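PDB 6DRU: glycosyl hydrolases family 31 family protein from Aspergillus niger, which catalyses the release of alpha-D-xylose from the non-reducing terminal glucose of xyloglucan oligosaccharides. Local coordinates for residues A[87-99]-A[110-124]. Residues are numbered along the deposited sequence; the frame is centred on the assembly and turned at random.
Sequences GWGGTTAGYRLSF and LLTNEYAPLKSLNPR. With MAN (alpha-D-mannopyranose), chain I; MAN (alpha-D-mannopyranose), chain B.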
ATOM      1  N   GLY A  87     -28.562  20.721   0.140  1.00 68.42           N
ATOM      2  CA  GLY A  87     -27.207  21.181  -0.065  1.00 59.93           C
ATOM      3  C   GLY A  87     -26.385  21.099   1.208  1.00 64.11           C
ATOM      4  O   GLY A  87     -26.792  20.518   2.216  1.00 75.21           O
ATOM      5  N   TRP A  88     -25.198  21.694   1.148  1.00 62.53           N
ATOM      6  CA  TRP A  88     -24.285  21.751   2.283  1.00 64.92           C
ATOM      7  C   TRP A  88     -23.981  23.208   2.601  1.00 65.93           C
ATOM      8  O   TRP A  88     -23.644  23.987   1.705  1.00 72.51           O
ATOM      9  CB  TRP A  88     -22.995  20.979   1.997  1.00 64.01           C
ATOM     10  CG  TRP A  88     -21.789  21.567   2.653  1.00 66.07           C
ATOM     11  CD1 TRP A  88     -21.503  21.580   3.988  1.00 65.43           C
ATOM     12  CD2 TRP A  88     -20.697  22.223   2.002  1.00 70.68           C
ATOM     13  NE1 TRP A  88     -20.302  22.211   4.208  1.00 64.04           N
ATOM     14  CE2 TRP A  88     -19.787  22.613   3.003  1.00 75.30           C
ATOM     15  CE3 TRP A  88     -20.401  22.520   0.669  1.00 60.42           C
ATOM     16  CZ2 TRP A  88     -18.602  23.284   2.713  1.00 75.52           C
ATOM     17  CZ3 TRP A  88     -19.227  23.184   0.383  1.00 60.78           C
ATOM     18  CH2 TRP A  88     -18.341  23.559   1.399  1.00 62.96           C
ATOM     19  N   GLY A  89     -24.101  23.569   3.876  1.00 74.97           N
ATOM     20  CA  GLY A  89     -24.052  24.967   4.250  1.00 68.78           C
ATOM     21  C   GLY A  89     -25.369  25.657   3.929  1.00 88.68           C
ATOM     22  O   GLY A  89     -26.443  25.053   3.964  1.00 81.90           O
ATOM     23  N   GLY A  90     -25.278  26.943   3.605  1.00 86.04           N
ATOM     24  CA  GLY A  90     -26.464  27.662   3.203  1.00 93.31           C
ATOM     25  C   GLY A  90     -26.916  27.419   1.783  1.00100.71           C
ATOM     26  O   GLY A  90     -27.857  28.069   1.321  1.00107.45           O
ATOM     27  N   THR A  91     -26.272  26.496   1.074  1.00 95.24           N
ATOM     28  CA  THR A  91     -26.581  26.264  -0.329  1.00 85.00           C
ATOM     29  C   THR A  91     -27.895  25.505  -0.485  1.00 75.98           C
ATOM     30  O   THR A  91     -28.328  24.770   0.406  1.00 72.92           O
ATOM     31  CB  THR A  91     -25.449  25.490  -1.003  1.00 82.88           C
ATOM     32  OG1 THR A  91     -25.064  24.384  -0.178  1.00 95.46           O
ATOM     33  CG2 THR A  91     -24.248  26.395  -1.214  1.00 69.23           C
ATOM     34  N   THR A  92     -28.523  25.686  -1.644  1.00 69.27           N
ATOM     35  CA  THR A  92     -29.729  24.958  -2.028  1.00 76.78           C
ATOM     36  C   THR A  92     -29.361  23.996  -3.151  1.00 72.11           C
ATOM     37  O   THR A  92     -29.216  24.404  -4.307  1.00 76.74           O
ATOM     38  CB  THR A  92     -30.830  25.920  -2.462  1.00 71.63           C
ATOM     39  OG1 THR A  92     -31.105  26.838  -1.397  1.00 85.01           O
ATOM     40  CG2 THR A  92     -32.096  25.154  -2.808  1.00 68.86           C
ATOM     41  N   ALA A  93     -29.212  22.720  -2.809  1.00 66.35           N
ATOM     42  CA  ALA A  93     -28.816  21.707  -3.779  1.00 55.10           C
ATOM     43  C   ALA A  93     -29.457  20.381  -3.382  1.00 57.87           C
ATOM     44  O   ALA A  93     -30.391  20.342  -2.575  1.00 61.53           O
ATOM     45  CB  ALA A  93     -27.288  21.623  -3.867  1.00 59.38           C
ATOM     46  N   GLY A  94     -28.965  19.289  -3.963  1.00 62.89           N
ATOM     47  CA  GLY A  94     -29.526  17.981  -3.689  1.00 52.55           C
ATOM     48  C   GLY A  94     -28.531  16.837  -3.743  1.00 54.34           C
ATOM     49  O   GLY A  94     -28.812  15.798  -4.349  1.00 56.49           O
ATOM     50  N   TYR A  95     -27.368  17.010  -3.116  1.00 53.41           N
ATOM     51  CA  TYR A  95     -26.360  15.961  -3.039  1.00 58.15           C
ATOM     52  C   TYR A  95     -26.113  15.474  -1.617  1.00 61.71           C
ATOM     53  O   TYR A  95     -25.240  14.624  -1.410  1.00 62.41           O
ATOM     54  CB  TYR A  95     -25.040  16.442  -3.659  1.00 48.48           C
ATOM     55  CG  TYR A  95     -24.558  17.771  -3.124  1.00 55.35           C
ATOM     56  CD1 TYR A  95     -23.946  17.862  -1.879  1.00 50.87           C
ATOM     57  CD2 TYR A  95     -24.710  18.934  -3.864  1.00 53.07           C
ATOM     58  CE1 TYR A  95     -23.510  19.077  -1.386  1.00 57.67           C
ATOM     59  CE2 TYR A  95     -24.269  20.152  -3.381  1.00 44.78           C
ATOM     60  CZ  TYR A  95     -23.673  20.220  -2.141  1.00 53.67           C
ATOM     61  OH  TYR A  95     -23.238  21.434  -1.658  1.00 60.72           O
ATOM     62  N   ARG A  96     -26.849  15.991  -0.636  1.00 59.03           N
ATOM     63  CA  ARG A  96     -26.766  15.539   0.744  1.00 57.49           C
ATOM     64  C   ARG A  96     -28.082  14.883   1.137  1.00 55.90           C
ATOM     65  O   ARG A  96     -29.155  15.337   0.731  1.00 54.18           O
ATOM     66  CB  ARG A  96     -26.450  16.704   1.687  1.00 45.49           C
ATOM     67  CG  ARG A  96     -25.043  17.248   1.531  1.00 50.91           C
ATOM     68  CD  ARG A  96     -24.034  16.405   2.298  1.00 58.62           C
ATOM     69  NE  ARG A  96     -22.662  16.706   1.901  1.00 64.62           N
ATOM     70  CZ  ARG A  96     -21.970  15.998   1.013  1.00 61.17           C
ATOM     71  NH1 ARG A  96     -22.520  14.940   0.434  1.00 62.27           N
ATOM     72  NH2 ARG A  96     -20.728  16.344   0.708  1.00 58.06           N
ATOM     73  N   LEU A  97     -28.002  13.820   1.931  1.00 48.55           N
ATOM     74  CA  LEU A  97     -29.168  13.027   2.287  1.00 49.95           C
ATOM     75  C   LEU A  97     -29.638  13.351   3.701  1.00 60.62           C
ATOM     76  O   LEU A  97     -28.826  13.598   4.597  1.00 61.65           O
ATOM     77  CB  LEU A  97     -28.864  11.531   2.170  1.00 49.36           C
ATOM     78  CG  LEU A  97     -28.253  11.051   0.850  1.00 51.70           C
ATOM     79  CD1 LEU A  97     -28.156   9.534   0.826  1.00 48.96           C
ATOM     80  CD2 LEU A  97     -29.061  11.557  -0.335  1.00 47.92           C
ATOM     81  N   SER A  98     -30.958  13.341   3.890  1.00 57.83           N
ATOM     82  CA  SER A  98     -31.575  13.518   5.197  1.00 53.36           C
ATOM     83  C   SER A  98     -32.846  12.683   5.241  1.00 55.91           C
ATOM     84  O   SER A  98     -33.563  12.585   4.241  1.00 64.34           O
ATOM     85  CB  SER A  98     -31.890  14.991   5.482  1.00 55.20           C
ATOM     86  OG  SER A  98     -32.804  15.514   4.537  1.00 70.16           O
ATOM     87  N   PHE A  99     -33.123  12.088   6.399  1.00 54.21           N
ATOM     88  CA  PHE A  99     -34.224  11.146   6.557  1.00 60.49           C
ATOM     89  C   PHE A  99     -35.146  11.591   7.682  1.00 64.73           C
ATOM     90  O   PHE A  99     -34.690  11.860   8.799  1.00 56.67           O
ATOM     91  CB  PHE A  99     -33.695   9.735   6.831  1.00 57.72           C
ATOM     92  CG  PHE A  99     -32.885   9.166   5.705  1.00 62.69           C
ATOM     93  CD1 PHE A  99     -33.504   8.529   4.641  1.00 63.90           C
ATOM     94  CD2 PHE A  99     -31.505   9.279   5.700  1.00 52.73           C
ATOM     95  CE1 PHE A  99     -32.762   8.007   3.598  1.00 62.08           C
ATOM     96  CE2 PHE A  99     -30.756   8.762   4.661  1.00 49.77           C
ATOM     97  CZ  PHE A  99     -31.386   8.124   3.608  1.00 63.43           C
ATOM     98  N   LEU A 110     -36.775  14.306  12.407  1.00 56.84           N
ATOM     99  CA  LEU A 110     -35.526  13.987  11.726  1.00 57.41           C
ATOM    100  C   LEU A 110     -34.892  12.763  12.375  1.00 59.70           C
ATOM    101  O   LEU A 110     -34.472  12.814  13.536  1.00 59.46           O
ATOM    102  CB  LEU A 110     -34.571  15.174  11.767  1.00 58.96           C
ATOM    103  CG  LEU A 110     -33.169  14.850  11.243  1.00 57.34           C
ATOM    104  CD1 LEU A 110     -33.200  14.619   9.741  1.00 58.69           C
ATOM    105  CD2 LEU A 110     -32.183  15.943  11.593  1.00 58.23           C
ATOM    106  N   LEU A 111     -34.823  11.660  11.628  1.00 56.98           N
ATOM    107  CA  LEU A 111     -34.137  10.469  12.118  1.00 52.90           C
ATOM    108  C   LEU A 111     -32.627  10.678  12.131  1.00 63.10           C
ATOM    109  O   LEU A 111     -31.976  10.542  13.174  1.00 59.21           O
ATOM    110  CB  LEU A 111     -34.515   9.262  11.258  1.00 55.67           C
ATOM    111  CG  LEU A 111     -36.015   9.014  11.109  1.00 49.83           C
ATOM    112  CD1 LEU A 111     -36.262   7.943  10.073  1.00 51.21           C
ATOM    113  CD2 LEU A 111     -36.632   8.621  12.441  1.00 53.42           C
ATOM    114  N   THR A 112     -32.056  11.010  10.976  1.00 65.79           N
ATOM    115  CA  THR A 112     -30.641  11.337  10.843  1.00 63.08           C
ATOM    116  C   THR A 112     -30.415  11.897   9.448  1.00 59.85           C
ATOM    117  O   THR A 112     -31.189  11.636   8.523  1.00 65.24           O
ATOM    118  CB  THR A 112     -29.739  10.118  11.073  1.00 62.77           C
ATOM    119  OG1 THR A 112     -28.368  10.499  10.896  1.00 55.34           O
ATOM    120  CG2 THR A 112     -30.083   9.006  10.092  1.00 56.14           C
ATOM    121  N   ASN A 113     -29.345  12.674   9.312  1.00 53.49           N
ATOM    122  CA  ASN A 113     -28.875  13.142   8.018  1.00 58.27           C
ATOM    123  C   ASN A 113     -27.371  12.925   7.936  1.00 55.00           C
ATOM    124  O   ASN A 113     -26.728  12.507   8.903  1.00 52.33           O
ATOM    125  CB  ASN A 113     -29.241  14.617   7.777  1.00 56.40           C
ATOM    126  CG  ASN A 113     -28.820  15.530   8.914  1.00 59.18           C
ATOM    127  OD1 ASN A 113     -27.939  15.201   9.704  1.00 64.05           O
ATOM    128  ND2 ASN A 113     -29.457  16.692   8.999  1.00 56.77           N
ATOM    129  N   GLU A 114     -26.808  13.197   6.761  1.00 52.17           N
ATOM    130  CA  GLU A 114     -25.368  13.078   6.591  1.00 56.94           C
ATOM    131  C   GLU A 114     -24.668  14.182   7.371  1.00 59.95           C
ATOM    132  O   GLU A 114     -24.996  15.364   7.223  1.00 58.41           O
ATOM    133  CB  GLU A 114     -24.991  13.140   5.112  1.00 52.72           C
ATOM    134  CG  GLU A 114     -25.740  12.137   4.242  1.00 62.73           C
ATOM    135  CD  GLU A 114     -25.189  12.053   2.829  1.00 78.22           C
ATOM    136  OE1 GLU A 114     -24.991  13.115   2.200  1.00 71.94           O
ATOM    137  OE2 GLU A 114     -24.960  10.921   2.347  1.00 68.85           O
ATOM    138  N   TYR A 115     -23.714  13.791   8.215  1.00 59.14           N
ATOM    139  CA  TYR A 115     -23.013  14.739   9.071  1.00 53.40           C
ATOM    140  C   TYR A 115     -22.195  15.711   8.235  1.00 56.92           C
ATOM    141  O   TYR A 115     -21.049  15.420   7.879  1.00 67.88           O
ATOM    142  CB  TYR A 115     -22.114  14.001  10.064  1.00 55.68           C
ATOM    143  CG  TYR A 115     -21.419  14.908  11.053  1.00 54.93           C
ATOM    144  CD1 TYR A 115     -22.101  15.426  12.146  1.00 59.30           C
ATOM    145  CD2 TYR A 115     -20.082  15.244  10.897  1.00 55.79           C
ATOM    146  CE1 TYR A 115     -21.469  16.255  13.055  1.00 65.46           C
ATOM    147  CE2 TYR A 115     -19.442  16.073  11.801  1.00 62.27           C
ATOM    148  CZ  TYR A 115     -20.140  16.575  12.878  1.00 61.89           C
ATOM    149  OH  TYR A 115     -19.505  17.398  13.778  1.00 66.53           O
ATOM    150  N   ALA A 116     -22.771  16.866   7.916  1.00 58.01           N
ATOM    151  CA  ALA A 116     -22.098  17.883   7.106  1.00 60.01           C
ATOM    152  C   ALA A 116     -22.433  19.274   7.627  1.00 70.66           C
ATOM    153  O   ALA A 116     -23.159  20.041   6.984  1.00 65.08           O
ATOM    154  CB  ALA A 116     -22.483  17.741   5.631  1.00 63.98           C
ATOM    155  N   PRO A 117     -21.905  19.641   8.805  1.00 69.29           N
ATOM    156  CA  PRO A 117     -21.917  21.057   9.193  1.00 55.20           C
ATOM    157  C   PRO A 117     -20.974  21.862   8.313  1.00 63.79           C
ATOM    158  O   PRO A 117     -20.308  21.297   7.439  1.00 72.55           O
ATOM    159  CB  PRO A 117     -21.457  21.030  10.657  1.00 51.80           C
ATOM    160  CG  PRO A 117     -20.717  19.759  10.801  1.00 50.02           C
ATOM    161  CD  PRO A 117     -21.369  18.783   9.877  1.00 61.80           C
ATOM    162  N   LEU A 118     -20.919  23.180   8.525  1.00 63.38           N
ATOM    163  CA  LEU A 118     -20.152  24.046   7.632  1.00 46.57           C
ATOM    164  C   LEU A 118     -18.701  23.595   7.539  1.00 57.68           C
ATOM    165  O   LEU A 118     -18.161  23.423   6.440  1.00 61.42           O
ATOM    166  CB  LEU A 118     -20.233  25.495   8.110  1.00 42.64           C
ATOM    167  CG  LEU A 118     -19.687  26.530   7.127  1.00 49.64           C
ATOM    168  CD1 LEU A 118     -20.522  26.527   5.858  1.00 46.27           C
ATOM    169  CD2 LEU A 118     -19.656  27.914   7.753  1.00 50.15           C
ATOM    170  N   LYS A 119     -18.057  23.389   8.681  1.00 56.54           N
ATOM    171  CA  LYS A 119     -16.668  22.944   8.735  1.00 48.29           C
ATOM    172  C   LYS A 119     -16.657  21.498   9.215  1.00 49.77           C
ATOM    173  O   LYS A 119     -16.823  21.228  10.408  1.00 64.22           O
ATOM    174  CB  LYS A 119     -15.842  23.846   9.646  1.00 45.15           C
ATOM    175  CG  LYS A 119     -16.022  25.327   9.366  1.00 47.18           C
ATOM    176  CD  LYS A 119     -15.296  25.732   8.101  1.00 53.77           C
ATOM    177  CE  LYS A 119     -15.931  26.954   7.468  1.00 62.28           C
ATOM    178  NZ  LYS A 119     -15.150  27.424   6.291  1.00 63.82           N
ATOM    179  N   SER A 120     -16.452  20.573   8.281  1.00 50.87           N
ATOM    180  CA  SER A 120     -16.414  19.149   8.583  1.00 59.39           C
ATOM    181  C   SER A 120     -15.930  18.408   7.348  1.00 53.42           C
ATOM    182  O   SER A 120     -16.000  18.919   6.227  1.00 53.30           O
ATOM    183  CB  SER A 120     -17.789  18.621   9.008  1.00 69.18           C
ATOM    184  OG  SER A 120     -18.702  18.650   7.922  1.00 62.54           O
ATOM    185  N   LEU A 121     -15.450  17.188   7.567  1.00 54.47           N
ATOM    186  CA  LEU A 121     -15.026  16.356   6.456  1.00 54.63           C
ATOM    187  C   LEU A 121     -16.242  15.872   5.672  1.00 63.51           C
ATOM    188  O   LEU A 121     -17.383  15.923   6.144  1.00 59.50           O
ATOM    189  CB  LEU A 121     -14.204  15.167   6.954  1.00 48.78           C
ATOM    190  CG  LEU A 121     -13.030  15.509   7.875  1.00 51.89           C
ATOM    191  CD1 LEU A 121     -12.625  14.303   8.718  1.00 36.36           C
ATOM    192  CD2 LEU A 121     -11.849  16.039   7.074  1.00 50.78           C
ATOM    193  N   ASN A 122     -15.985  15.405   4.458  1.00 56.43           N
ATOM    194  CA  ASN A 122     -17.068  14.981   3.587  1.00 51.01           C
ATOM    195  C   ASN A 122     -17.779  13.779   4.200  1.00 54.46           C
ATOM    196  O   ASN A 122     -17.119  12.800   4.577  1.00 56.31           O
ATOM    197  CB  ASN A 122     -16.539  14.635   2.197  1.00 48.75           C
ATOM    198  CG  ASN A 122     -17.633  14.617   1.150  1.00 54.68           C
ATOM    199  OD1 ASN A 122     -18.433  13.683   1.091  1.00 61.35           O
ATOM    200  ND2 ASN A 122     -17.679  15.653   0.320  1.00 53.06           N
ATOM    201  N   PRO A 123     -19.108  13.811   4.327  1.00 56.53           N
ATOM    202  CA  PRO A 123     -19.819  12.677   4.944  1.00 51.43           C
ATOM    203  C   PRO A 123     -19.726  11.384   4.149  1.00 56.92           C
ATOM    204  O   PRO A 123     -20.102  10.330   4.678  1.00 53.91           O
ATOM    205  CB  PRO A 123     -21.268  13.175   5.032  1.00 54.05           C
ATOM    206  CG  PRO A 123     -21.371  14.231   3.981  1.00 63.42           C
ATOM    207  CD  PRO A 123     -20.024  14.892   3.927  1.00 50.45           C
ATOM    208  N   ARG A 124     -19.255  11.426   2.905  1.00 59.59           N
ATOM    209  CA  ARG A 124     -18.980  10.233   2.104  1.00 59.38           C
ATOM    210  C   ARG A 124     -17.524  10.335   1.660  1.00 54.81           C
ATOM    211  O   ARG A 124     -17.229  10.824   0.567  1.00 61.05           O
ATOM    212  CB  ARG A 124     -19.937  10.126   0.912  1.00 60.30           C
ATOM    213  CG  ARG A 124     -21.408  10.094   1.301  1.00 58.58           C
ATOM    214  CD  ARG A 124     -22.300   9.753   0.115  1.00 59.48           C
ATOM    215  NE  ARG A 124     -22.275  10.786  -0.917  1.00 66.95           N
ATOM    216  CZ  ARG A 124     -23.142  11.792  -0.989  1.00 61.63           C
ATOM    217  NH1 ARG A 124     -24.106  11.907  -0.086  1.00 52.12           N
ATOM    218  NH2 ARG A 124     -23.042  12.686  -1.964  1.00 59.71           N
TER
HETATM  219  C1  MAN I  10     -27.690  20.366  10.309  1.00 64.24           C
HETATM  220  C2  MAN I  10     -27.012  20.282   8.960  1.00 69.03           C
HETATM  221  C3  MAN I  10     -26.451  18.889   8.765  1.00 64.03           C
HETATM  222  C4  MAN I  10     -25.616  18.486   9.960  1.00 65.41           C
HETATM  223  C5  MAN I  10     -26.385  18.740  11.239  1.00 68.60           C
HETATM  224  C6  MAN I  10     -25.509  18.392  12.421  1.00 67.50           C
HETATM  225  O2  MAN I  10     -25.970  21.228   8.897  1.00 70.26           O
HETATM  226  O3  MAN I  10     -25.648  18.862   7.609  1.00 64.73           O
HETATM  227  O4  MAN I  10     -25.308  17.116   9.870  1.00 69.43           O
HETATM  228  O5  MAN I  10     -26.747  20.098  11.317  1.00 61.63           O
HETATM  229  O6  MAN I  10     -24.673  19.489  12.716  1.00 63.38           O
HETATM  230  C1  MAN B   7     -31.234  19.469  13.051  1.00 72.14           C
HETATM  231  C2  MAN B   7     -29.914  19.211  12.351  1.00 70.26           C
HETATM  232  C3  MAN B   7     -29.890  19.895  11.000  1.00 63.14           C
HETATM  233  C4  MAN B   7     -31.157  19.589  10.235  1.00 66.44           C
HETATM  234  C5  MAN B   7     -32.344  19.924  11.108  1.00 67.27           C
HETATM  235  C6  MAN B   7     -33.634  19.705  10.347  1.00 73.10           C
HETATM  236  O2  MAN B   7     -29.711  17.828  12.183  1.00 64.41           O
HETATM  237  O3  MAN B   7     -28.777  19.434  10.272  1.00 63.49           O
HETATM  238  O4  MAN B   7     -31.193  20.364   9.062  1.00 68.21           O
HETATM  239  O5  MAN B   7     -32.320  19.091  12.240  1.00 68.05           O
HETATM  240  O6  MAN B   7     -34.705  20.277  11.063  1.00 61.82           O
HETATM  241  O   HOH W   1     -19.942  13.898  -1.090  1.00 67.31           O
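Arg96 and Glu114 meet at the packed end of this contact, their side chains crossing at about a right angle. The Arg96 guanidinium is covered on one face by Tyr95 CD1 and on the opposite face by Pro123 CG, 3.5 Å from Arg96 CZ; proline suits the place because it offers a compact apolar surface to a planar cation. Bending at chi2 (-82°) turns the arginine chain into this slot. Arg96 NH1 makes a salt bridge with Glu114 OE1 (3.5 Å), and Arg124 NH1 a shorter one with the same oxygen (2.7 Å); the shared carboxylate, with Glu17 on Arg124, probably eases the closeness of the two guanidinium groups. OE1 also receives Leu97 N at 3.1 Å, from above the carboxylate plane. Arg124 grips Tyr95 O end-on with NH1 and NH2, the oxygen lying in its guanidinium plane.

Beyond this network the chain forms the antiparallel hairpin of strands 98-102 and 108-113, where Leu111 and Thr112 both face Phe99 in a classic beta bulge. Phe99 N donates to Thr112 O (2.9 Å) and Leu111 N to Phe99 O (2.8 Å), while Phe99 packs on Ile220. Where strand 108-113 ends, O4 of the chain I mannose accepts from Ala116 N. Asn113, its OD1 bonded to Ser142, donates through ND2 to O3 of the chain B mannose.

The other end is looser, with Trp88 and Leu118 partly exposed. The indole comes edge-on, its NE1 dividing one hydrogen weakly between Pro117 O and Leu118 O. Gly89, second in the type II' turn Trp88-Thr91, readily adopts positive phi and, lacking a side chain, lets Leu118 CD1 lie beside it. Tyr406 of the second subunit meets Trp88 edge-to-face.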